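Local coordinates for tailspike protein (Siphovirus 9NA, PDB 3RIQ), which probably binds the lipopolysaccharide of Salmonella as a trimeric receptor-binding tailspike and cleaves it as an endorhamnosidase, at residues P91-R96 against V110-A115; V143-T147 against A186-G190. One frame throughout, in Å; residues are numbered along the deposited sequence.

Interaction 1: residues P91-R96 against V110-A115; sequences PYTVYR and VLASVA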
loop_
_atom_site.group_PDB
_atom_site.type_symbol
_atom_site.label_atom_id
_atom_site.label_comp_id
_atom_site.label_asym_id
_atom_site.label_seq_id
_atom_site.Cartn_x
_atom_site.Cartn_y
_atom_site.Cartn_z
ATOM N N PRO A 91 39.140 -5.925 -5.690
ATOM C CA PRO A 91 39.043 -4.975 -6.784
ATOM C C PRO A 91 39.214 -3.540 -6.319
ATOM O O PRO A 91 38.929 -3.238 -5.152
ATOM C CB PRO A 91 37.590 -5.135 -7.237
ATOM C CG PRO A 91 36.838 -5.471 -5.950
ATOM C CD PRO A 91 37.812 -6.429 -5.262
ATOM N N TYR A 92 39.703 -2.678 -7.210
ATOM C CA TYR A 92 39.530 -1.239 -7.036
ATOM C C TYR A 92 38.055 -0.922 -7.231
ATOM O O TYR A 92 37.443 -1.379 -8.208
ATOM C CB TYR A 92 40.364 -0.472 -8.084
ATOM C CG TYR A 92 41.846 -0.540 -7.803
ATOM C CD1 TYR A 92 42.462 0.404 -6.954
ATOM C CD2 TYR A 92 42.640 -1.544 -8.352
ATOM C CE1 TYR A 92 43.841 0.354 -6.690
ATOM C CE2 TYR A 92 43.986 -1.609 -8.079
ATOM C CZ TYR A 92 44.586 -0.665 -7.245
ATOM O OH TYR A 92 45.946 -0.748 -7.003
ATOM N N THR A 93 37.477 -0.165 -6.291
ATOM C CA THR A 93 36.096 0.280 -6.437
ATOM C C THR A 93 35.993 1.777 -6.336
ATOM O O THR A 93 36.812 2.424 -5.663
ATOM C CB THR A 93 35.125 -0.349 -5.407
ATOM O OG1 THR A 93 35.448 0.098 -4.067
ATOM C CG2 THR A 93 35.170 -1.889 -5.502
ATOM N N VAL A 94 34.996 2.335 -7.022
ATOM C CA VAL A 94 34.609 3.761 -6.839
ATOM C C VAL A 94 33.547 3.877 -5.735
ATOM O O VAL A 94 32.627 3.049 -5.687
ATOM C CB VAL A 94 34.149 4.410 -8.193
ATOM C CG1 VAL A 94 32.883 3.732 -8.792
ATOM C CG2 VAL A 94 33.884 5.910 -8.007
ATOM N N TYR A 95 33.720 4.830 -4.812
ATOM C CA TYR A 95 32.809 5.010 -3.691
ATOM C C TYR A 95 32.257 6.418 -3.730
ATOM O O TYR A 95 32.977 7.390 -3.459
ATOM C CB TYR A 95 33.530 4.733 -2.372
ATOM C CG TYR A 95 32.582 4.757 -1.180
ATOM C CD1 TYR A 95 31.535 3.843 -1.092
ATOM C CD2 TYR A 95 32.744 5.668 -0.147
ATOM C CE1 TYR A 95 30.654 3.870 -0.023
ATOM C CE2 TYR A 95 31.868 5.691 0.971
ATOM C CZ TYR A 95 30.815 4.779 1.004
ATOM O OH TYR A 95 29.945 4.759 2.060
ATOM N N ARG A 96 30.986 6.543 -4.098
ATOM C CA ARG A 96 30.439 7.877 -4.461
ATOM C C ARG A 96 29.768 8.629 -3.298
ATOM O O ARG A 96 28.900 9.466 -3.539
ATOM C CB ARG A 96 29.418 7.714 -5.609
ATOM C CG ARG A 96 30.040 7.277 -6.950
ATOM C CD ARG A 96 29.006 7.163 -8.049
ATOM N NE ARG A 96 29.608 6.912 -9.364
ATOM C CZ ARG A 96 30.216 7.838 -10.117
ATOM N NH1 ARG A 96 30.298 9.108 -9.704
ATOM N NH2 ARG A 96 30.739 7.507 -11.293
ATOM N N VAL A 110 35.606 12.100 -6.654
ATOM C CA VAL A 110 35.167 10.752 -7.068
ATOM C C VAL A 110 36.382 9.919 -7.522
ATOM O O VAL A 110 36.592 8.785 -7.075
ATOM C CB VAL A 110 34.093 10.784 -8.160
ATOM C CG1 VAL A 110 33.714 9.368 -8.548
ATOM C CG2 VAL A 110 32.840 11.518 -7.669
ATOM N N LEU A 111 37.196 10.493 -8.401
ATOM C CA LEU A 111 38.437 9.813 -8.818
ATOM C C LEU A 111 39.309 9.386 -7.630
ATOM O O LEU A 111 39.821 8.242 -7.588
ATOM C CB LEU A 111 39.242 10.698 -9.775
ATOM C CG LEU A 111 40.558 10.096 -10.268
ATOM C CD1 LEU A 111 40.320 8.853 -11.114
ATOM C CD2 LEU A 111 41.275 11.155 -11.079
ATOM N N ALA A 112 39.457 10.282 -6.651
ATOM C CA ALA A 112 40.261 9.986 -5.440
ATOM C C ALA A 112 39.656 8.909 -4.509
ATOM O O ALA A 112 40.359 8.352 -3.625
ATOM C CB ALA A 112 40.571 11.255 -4.678
ATOM N N SER A 113 38.372 8.580 -4.709
ATOM C CA SER A 113 37.734 7.527 -3.914
ATOM C C SER A 113 38.090 6.137 -4.428
ATOM O O SER A 113 37.784 5.153 -3.769
ATOM C CB SER A 113 36.204 7.678 -3.939
ATOM O OG SER A 113 35.640 7.092 -5.111
ATOM N N VAL A 114 38.719 6.051 -5.600
ATOM C CA VAL A 114 39.023 4.732 -6.177
ATOM C C VAL A 114 40.158 4.034 -5.405
ATOM O O VAL A 114 41.296 4.529 -5.352
ATOM C CB VAL A 114 39.342 4.818 -7.693
ATOM C CG1 VAL A 114 39.853 3.436 -8.223
ATOM C CG2 VAL A 114 38.147 5.372 -8.455
ATOM N N ALA A 115 39.836 2.885 -4.819
ATOM C CA ALA A 115 40.706 2.181 -3.874
ATOM C C ALA A 115 40.290 0.725 -3.804
ATOM O O ALA A 115 39.118 0.392 -4.049
ATOM C CB ALA A 115 40.621 2.812 -2.484
#
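A two-stranded antiparallel ribbon, centred on the hydrogen-bonded pair Thr93 and Ala115, joins these segments. Thr93 N gives a nearly straight bond (172°) to Ala115 O at 2.8 Å. The return bond, from Ala115 N to Thr93 O, is longer at 3.2 Å, and the same Thr93 oxygen also meets the CA-H of Val114. Beyond the pair a side chain takes over from the backbone. Ser113 holds OG between its own backbone N and carbonyl carbon (chi1 83°), where it receives Tyr95 N at 3.0 Å and donates in turn to Val110 O, in the carbonyl plane and on a lone pair. Val110 O is thus gripped twice, by Ser113 OG and Ser113 N. The ribbon belongs to an excursion from the right-handed beta-helix, inserted between strands 79-87 and 146-151 and probably the counterpart of the dorsal fin of the P22 tailspike. Inside it, Val94 turns CG2 anti to its N, and this methyl abuts Val110 CG1 at 3.5 Å. That Val110 methyl also lies over one face of the Arg96 guanidinium, with Val110 CG1 3.6 Å from Arg96 NH1. Arg96 reaches past it, extended from CG to NE, to salt bridges with Asp128 and Asp130. At the start of the strand, Tyr92 CB packs on Val114 CG1 at 3.9 Å, and the Tyr92 side chain also touches Asn138 and Val139 of helix 137-140.

Interaction 2: residues V143-T147 against A186-G190; sequences VAGAT and AWESG
With CG anti to the backbone N (chi1 177°), Trp187 sends its indole out across the chain at Gly145. Gly145 CA sits over the five-membered ring of Trp187, 3.5 Å from its centroid and only 7° off the normal, a textbook CH-pi contact. Gly145, at a phi of 94°, brings its backbone flush against the ring with no side chain in the way. The six-membered ring is met by Ala144, whose CB touches Trp187 CH2 at 3.8 Å. Ala144 O comes in obliquely, 3.3 Å from Trp187 CZ2; although it also lies near NE1, the angle is too poor for a hydrogen bond. At the indole edge, in plane with the ring, a water joins the segments. It is 2.7 Å from Thr147 OG1 and donates to Glu188 OE2 at 2.8 Å, so the hydroxyl and carboxylate are coupled without touching. The other carboxylate oxygen, Glu188 OE1, forms a salt bridge to Lys123. The chain turns a corner over residues 187-190, as expected where a beta-helix coil passes from one face to the next. Strand 146-151 pairs in parallel with strands 67-72 and 166-171, and strand 184-194 follows on the far side of 166-171, so the indole reaches back past one intervening strand.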
loop_
_atom_site.group_PDB
_atom_site.type_symbol
_atom_site.label_atom_id
_atom_site.label_comp_id
_atom_site.label_asym_id
_atom_site.label_seq_id
_atom_site.Cartn_x
_atom_site.Cartn_y
_atom_site.Cartn_z
ATOM N N VAL A 143 41.479 -7.558 -13.055
ATOM C CA VAL A 143 40.841 -8.881 -13.155
ATOM C C VAL A 143 40.415 -9.319 -11.757
ATOM O O VAL A 143 41.249 -9.577 -10.880
ATOM C CB VAL A 143 41.848 -9.911 -13.741
ATOM C CG1 VAL A 143 41.245 -11.309 -13.805
ATOM C CG2 VAL A 143 42.278 -9.475 -15.122
ATOM N N ALA A 144 39.097 -9.418 -11.559
ATOM C CA ALA A 144 38.537 -9.662 -10.237
ATOM C C ALA A 144 37.079 -10.050 -10.433
ATOM O O ALA A 144 36.558 -9.944 -11.536
ATOM C CB ALA A 144 38.610 -8.374 -9.365
ATOM N N GLY A 145 36.427 -10.450 -9.343
ATOM C CA GLY A 145 34.974 -10.727 -9.350
ATOM C C GLY A 145 34.686 -12.184 -9.605
ATOM O O GLY A 145 35.280 -12.770 -10.505
ATOM N N ALA A 146 33.775 -12.762 -8.818
ATOM C CA ALA A 146 33.438 -14.187 -8.889
ATOM C C ALA A 146 31.987 -14.329 -9.344
ATOM O O ALA A 146 31.055 -13.934 -8.612
ATOM C CB ALA A 146 33.614 -14.820 -7.498
ATOM N N THR A 147 31.795 -14.936 -10.515
ATOM C CA THR A 147 30.448 -15.175 -11.054
ATOM C C THR A 147 30.174 -16.660 -11.190
ATOM O O THR A 147 30.966 -17.403 -11.817
ATOM C CB THR A 147 30.319 -14.487 -12.445
ATOM O OG1 THR A 147 30.628 -13.097 -12.285
ATOM C CG2 THR A 147 28.917 -14.612 -13.014
ATOM N N ALA A 186 27.525 -7.225 -4.701
ATOM C CA ALA A 186 27.543 -7.665 -6.095
ATOM C C ALA A 186 28.810 -7.251 -6.832
ATOM O O ALA A 186 29.582 -6.390 -6.355
ATOM C CB ALA A 186 26.289 -7.099 -6.803
ATOM N N TRP A 187 29.050 -7.892 -7.974
ATOM C CA TRP A 187 30.190 -7.511 -8.840
ATOM C C TRP A 187 29.705 -6.661 -10.048
ATOM O O TRP A 187 30.104 -5.506 -10.197
ATOM C CB TRP A 187 30.914 -8.779 -9.299
ATOM C CG TRP A 187 32.047 -8.506 -10.244
ATOM C CD1 TRP A 187 32.235 -9.051 -11.497
ATOM C CD2 TRP A 187 33.173 -7.638 -10.013
ATOM N NE1 TRP A 187 33.409 -8.573 -12.047
ATOM C CE2 TRP A 187 34.005 -7.715 -11.160
ATOM C CE3 TRP A 187 33.571 -6.827 -8.941
ATOM C CZ2 TRP A 187 35.206 -6.992 -11.269
ATOM C CZ3 TRP A 187 34.732 -6.108 -9.049
ATOM C CH2 TRP A 187 35.561 -6.208 -10.199
ATOM N N GLU A 188 28.816 -7.236 -10.854
ATOM C CA GLU A 188 28.181 -6.560 -11.974
ATOM C C GLU A 188 26.693 -6.425 -11.602
ATOM O O GLU A 188 26.379 -5.782 -10.585
ATOM C CB GLU A 188 28.473 -7.316 -13.292
ATOM C CG GLU A 188 29.934 -7.177 -13.664
ATOM C CD GLU A 188 30.424 -8.120 -14.740
ATOM O OE1 GLU A 188 31.174 -7.635 -15.607
ATOM O OE2 GLU A 188 30.126 -9.339 -14.695
ATOM N N SER A 189 25.785 -6.980 -12.388
ATOM C CA SER A 189 24.410 -7.107 -11.896
ATOM C C SER A 189 24.376 -8.253 -10.874
ATOM O O SER A 189 25.076 -9.241 -11.029
ATOM C CB SER A 189 23.445 -7.336 -13.047
ATOM O OG SER A 189 23.291 -6.156 -13.808
ATOM N N GLY A 190 23.581 -8.115 -9.817
ATOM C CA GLY A 190 23.605 -9.155 -8.757
ATOM C C GLY A 190 23.089 -10.514 -9.222
ATOM O O GLY A 190 23.798 -11.539 -9.120
HETATM O O HOH W 1 28.991 -10.936 -12.741
#

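Interaction 1 lies within the excursion that leaves the beta-helix after strand 79-87, and interaction 2 marks the place where that excursion rejoins the coils. Their centres are about 16 Å apart, yet they meet directly through Pro91: Pro91 CB packs on Trp187 CZ3 at 3.5 Å and on Ala144 CB at 4.0 Å. Trp187 therefore touches both the start of the ribbon segment and the returning chain at Ala144 and Gly145. Two polar links run alongside: Gln142, just before segment 143-147, accepts from Tyr92 N, and Lys123, which follows the ribbon, bridges to Glu188. These contacts lie where the excursion meets the coils of the beta-helix.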